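Local coordinates for unsaturated glucuronyl hydrolase (Streptococcus agalactiae, PDB 2ZZR), which hydrolyses unsaturated disaccharides of chondroitin, hyaluronan and heparin, releasing the unsaturated uronic acid, as a member of glycoside hydrolase family 88, at residues K2-K7 against V210-S215. Sequence-based numbering, arbitrary orientation.
Sequences KIKPVK and VRDDSS. With SO4 (sulfate ion), chain B.
Lys4 brings its ammonium group to the loop 210-215 and meets two oxygens there. Its chain is extended beyond CG, and it crosses the side chain of Asp212 at about a right angle. Lys4 NZ donates to Val210 O at 2.8 Å, in the plane of that carbonyl. Lys4 NZ also forms a salt bridge with Asp212 OD1, weak as a hydrogen bond at 3.2 Å.

Arg211 to Ser214 form a type I beta turn, and two bonds tie Lys7 to it. Lys7 N donates to Asp212 O at 2.8 Å, with an N-H...O angle of 164°. Ser214 OG returns a bond to Lys7 O at 2.7 Å. Val6 sits beside this second bond, with CG2 near Ser214 OG and CG1 4.5 Å from Val210 CG1. Val6 also touches Leu270 of helix 265-280, and Val210 touches Met274 of the same helix.

Just past the beta turn, Asp213 OD2 accepts from Ser215 N, closing an Asx turn, and from Ser215 OG. A sulfate, probably from the crystallisation liquor, lies at the edge of the Arg211 guanidinium. Arg211 NH1 holds its O3 at 2.8 Å, while Asp212 N donates to its O2. The Arg211 side chain comes within about 4 Å of that of Thr234, which probably binds substrate.

Of the four bonds across the contact, three end on backbone carbonyls, one of them Lys7 O. The join therefore depends mainly on backbone shape.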
ATOM      1  N   LYS A   2       2.006  22.384 -11.274  1.00 24.23           N
ATOM      2  CA  LYS A   2       3.055  22.614 -10.291  1.00 23.38           C
ATOM      3  C   LYS A   2       2.740  21.937  -8.960  1.00 22.31           C
ATOM      4  O   LYS A   2       1.591  21.925  -8.517  1.00 22.29           O
ATOM      5  CB  LYS A   2       3.260  24.112 -10.062  1.00 23.88           C
ATOM      6  CG  LYS A   2       3.919  24.843 -11.222  1.00 26.16           C
ATOM      7  CD  LYS A   2       3.666  26.341 -11.113  1.00 30.56           C
ATOM      8  CE  LYS A   2       4.399  27.119 -12.187  1.00 32.87           C
ATOM      9  NZ  LYS A   2       4.030  28.564 -12.117  1.00 35.35           N
ATOM     10  N   ILE A   3       3.769  21.360  -8.348  1.00 21.04           N
ATOM     11  CA  ILE A   3       3.694  20.877  -6.977  1.00 20.10           C
ATOM     12  C   ILE A   3       4.436  21.867  -6.084  1.00 19.81           C
ATOM     13  O   ILE A   3       5.564  22.275  -6.390  1.00 19.04           O
ATOM     14  CB  ILE A   3       4.267  19.440  -6.826  1.00 19.85           C
ATOM     15  CG1 ILE A   3       3.448  18.448  -7.670  1.00 20.09           C
ATOM     16  CG2 ILE A   3       4.282  19.011  -5.356  1.00 19.91           C
ATOM     17  CD1 ILE A   3       4.027  17.032  -7.705  1.00 20.09           C
ATOM     18  N   LYS A   4       3.787  22.264  -4.991  1.00 19.40           N
ATOM     19  CA  LYS A   4       4.366  23.205  -4.036  1.00 19.42           C
ATOM     20  C   LYS A   4       5.694  22.682  -3.493  1.00 18.95           C
ATOM     21  O   LYS A   4       5.890  21.468  -3.394  1.00 18.86           O
ATOM     22  CB  LYS A   4       3.400  23.426  -2.870  1.00 19.83           C
ATOM     23  CG  LYS A   4       3.253  22.174  -2.005  1.00 20.47           C
ATOM     24  CD  LYS A   4       2.267  22.349  -0.891  1.00 22.35           C
ATOM     25  CE  LYS A   4       2.153  21.047  -0.123  1.00 21.73           C
ATOM     26  NZ  LYS A   4       1.197  21.193   1.000  1.00 23.21           N
ATOM     27  N   PRO A   5       6.618  23.592  -3.137  1.00 18.76           N
ATOM     28  CA  PRO A   5       7.855  23.151  -2.502  1.00 18.50           C
ATOM     29  C   PRO A   5       7.605  22.385  -1.198  1.00 18.71           C
ATOM     30  O   PRO A   5       6.682  22.720  -0.443  1.00 18.82           O
ATOM     31  CB  PRO A   5       8.591  24.467  -2.213  1.00 18.76           C
ATOM     32  CG  PRO A   5       8.021  25.444  -3.187  1.00 18.76           C
ATOM     33  CD  PRO A   5       6.588  25.054  -3.342  1.00 18.78           C
ATOM     34  N   VAL A   6       8.412  21.355  -0.965  1.00 18.25           N
ATOM     35  CA  VAL A   6       8.429  20.633   0.309  1.00 18.70           C
ATOM     36  C   VAL A   6       9.856  20.599   0.836  1.00 18.80           C
ATOM     37  O   VAL A   6      10.815  20.606   0.057  1.00 18.36           O
ATOM     38  CB  VAL A   6       7.861  19.176   0.203  1.00 18.47           C
ATOM     39  CG1 VAL A   6       6.413  19.192  -0.242  1.00 18.57           C
ATOM     40  CG2 VAL A   6       8.723  18.299  -0.723  1.00 18.96           C
ATOM     41  N   LYS A   7      10.004  20.570   2.157  1.00 19.05           N
ATOM     42  CA  LYS A   7      11.323  20.458   2.746  1.00 19.83           C
ATOM     43  C   LYS A   7      11.847  19.056   2.495  1.00 19.80           C
ATOM     44  O   LYS A   7      11.170  18.065   2.783  1.00 20.18           O
ATOM     45  CB  LYS A   7      11.310  20.772   4.247  1.00 19.90           C
ATOM     46  CG  LYS A   7      12.686  20.639   4.916  1.00 20.20           C
ATOM     47  CD  LYS A   7      12.750  21.329   6.283  1.00 21.46           C
ATOM     48  CE  LYS A   7      11.683  20.789   7.226  1.00 23.86           C
ATOM     49  NZ  LYS A   7      11.647  21.516   8.521  1.00 26.45           N
ATOM     50  N   VAL A 210      -0.035  16.031   1.234  1.00 16.63           N
ATOM     51  CA  VAL A 210       1.369  16.085   1.611  1.00 16.82           C
ATOM     52  C   VAL A 210       1.641  17.498   2.127  1.00 17.51           C
ATOM     53  O   VAL A 210       1.283  18.483   1.473  1.00 17.61           O
ATOM     54  CB  VAL A 210       2.308  15.755   0.423  1.00 16.66           C
ATOM     55  CG1 VAL A 210       3.773  15.761   0.865  1.00 16.59           C
ATOM     56  CG2 VAL A 210       1.941  14.398  -0.181  1.00 16.61           C
ATOM     57  N   ARG A 211       2.256  17.582   3.302  1.00 17.96           N
ATOM     58  CA  ARG A 211       2.513  18.866   3.963  1.00 19.03           C
ATOM     59  C   ARG A 211       3.855  19.474   3.545  1.00 19.00           C
ATOM     60  O   ARG A 211       4.722  18.779   3.015  1.00 18.68           O
ATOM     61  CB  ARG A 211       2.468  18.694   5.486  1.00 18.87           C
ATOM     62  CG  ARG A 211       1.175  18.072   6.001  1.00 20.27           C
ATOM     63  CD  ARG A 211       1.061  18.186   7.521  1.00 20.93           C
ATOM     64  NE  ARG A 211       0.774  19.557   7.935  1.00 26.00           N
ATOM     65  CZ  ARG A 211       0.445  19.926   9.173  1.00 28.02           C
ATOM     66  NH1 ARG A 211       0.197  21.206   9.436  1.00 29.46           N
ATOM     67  NH2 ARG A 211       0.367  19.026  10.146  1.00 29.36           N
ATOM     68  N   ASP A 212       4.027  20.771   3.814  1.00 19.35           N
ATOM     69  CA  ASP A 212       5.250  21.493   3.452  1.00 19.82           C
ATOM     70  C   ASP A 212       6.529  20.905   4.048  1.00 19.33           C
ATOM     71  O   ASP A 212       7.610  21.100   3.495  1.00 19.49           O
ATOM     72  CB  ASP A 212       5.139  22.980   3.826  1.00 20.49           C
ATOM     73  CG  ASP A 212       4.160  23.740   2.951  1.00 23.37           C
ATOM     74  OD1 ASP A 212       3.449  23.128   2.123  1.00 26.57           O
ATOM     75  OD2 ASP A 212       4.090  24.978   3.094  1.00 28.32           O
ATOM     76  N   ASP A 213       6.410  20.197   5.174  1.00 18.76           N
ATOM     77  CA  ASP A 213       7.561  19.579   5.829  1.00 18.77           C
ATOM     78  C   ASP A 213       7.791  18.138   5.370  1.00 18.35           C
ATOM     79  O   ASP A 213       8.615  17.427   5.939  1.00 18.37           O
ATOM     80  CB  ASP A 213       7.420  19.640   7.359  1.00 19.17           C
ATOM     81  CG  ASP A 213       6.228  18.839   7.888  1.00 20.32           C
ATOM     82  OD1 ASP A 213       6.087  18.766   9.129  1.00 22.31           O
ATOM     83  OD2 ASP A 213       5.425  18.299   7.091  1.00 20.02           O
ATOM     84  N   SER A 214       7.056  17.739   4.332  1.00 18.17           N
ATOM     85  CA  SER A 214       7.090  16.384   3.760  1.00 18.06           C
ATOM     86  C   SER A 214       6.348  15.318   4.576  1.00 18.37           C
ATOM     87  O   SER A 214       6.316  14.150   4.189  1.00 17.95           O
ATOM     88  CB  SER A 214       8.522  15.934   3.428  1.00 18.09           C
ATOM     89  OG  SER A 214       8.968  16.550   2.226  1.00 18.52           O
ATOM     90  N   SER A 215       5.744  15.713   5.698  1.00 18.25           N
ATOM     91  CA  SER A 215       4.869  14.796   6.427  1.00 18.41           C
ATOM     92  C   SER A 215       3.519  14.688   5.709  1.00 18.70           C
ATOM     93  O   SER A 215       3.246  15.425   4.758  1.00 19.18           O
ATOM     94  CB  SER A 215       4.691  15.242   7.882  1.00 18.22           C
ATOM     95  OG  SER A 215       3.871  16.391   7.956  1.00 17.71           O
TER
HETATM   96  S   SO4 B 401       0.831  22.603   5.669  1.00 60.81           S
HETATM   97  O1  SO4 B 401       0.333  23.880   5.167  1.00 60.96           O
HETATM   98  O2  SO4 B 401       2.147  22.345   5.098  1.00 60.73           O
HETATM   99  O3  SO4 B 401       0.923  22.643   7.128  1.00 60.57           O
HETATM  100  O4  SO4 B 401      -0.084  21.539   5.268  1.00 61.14           O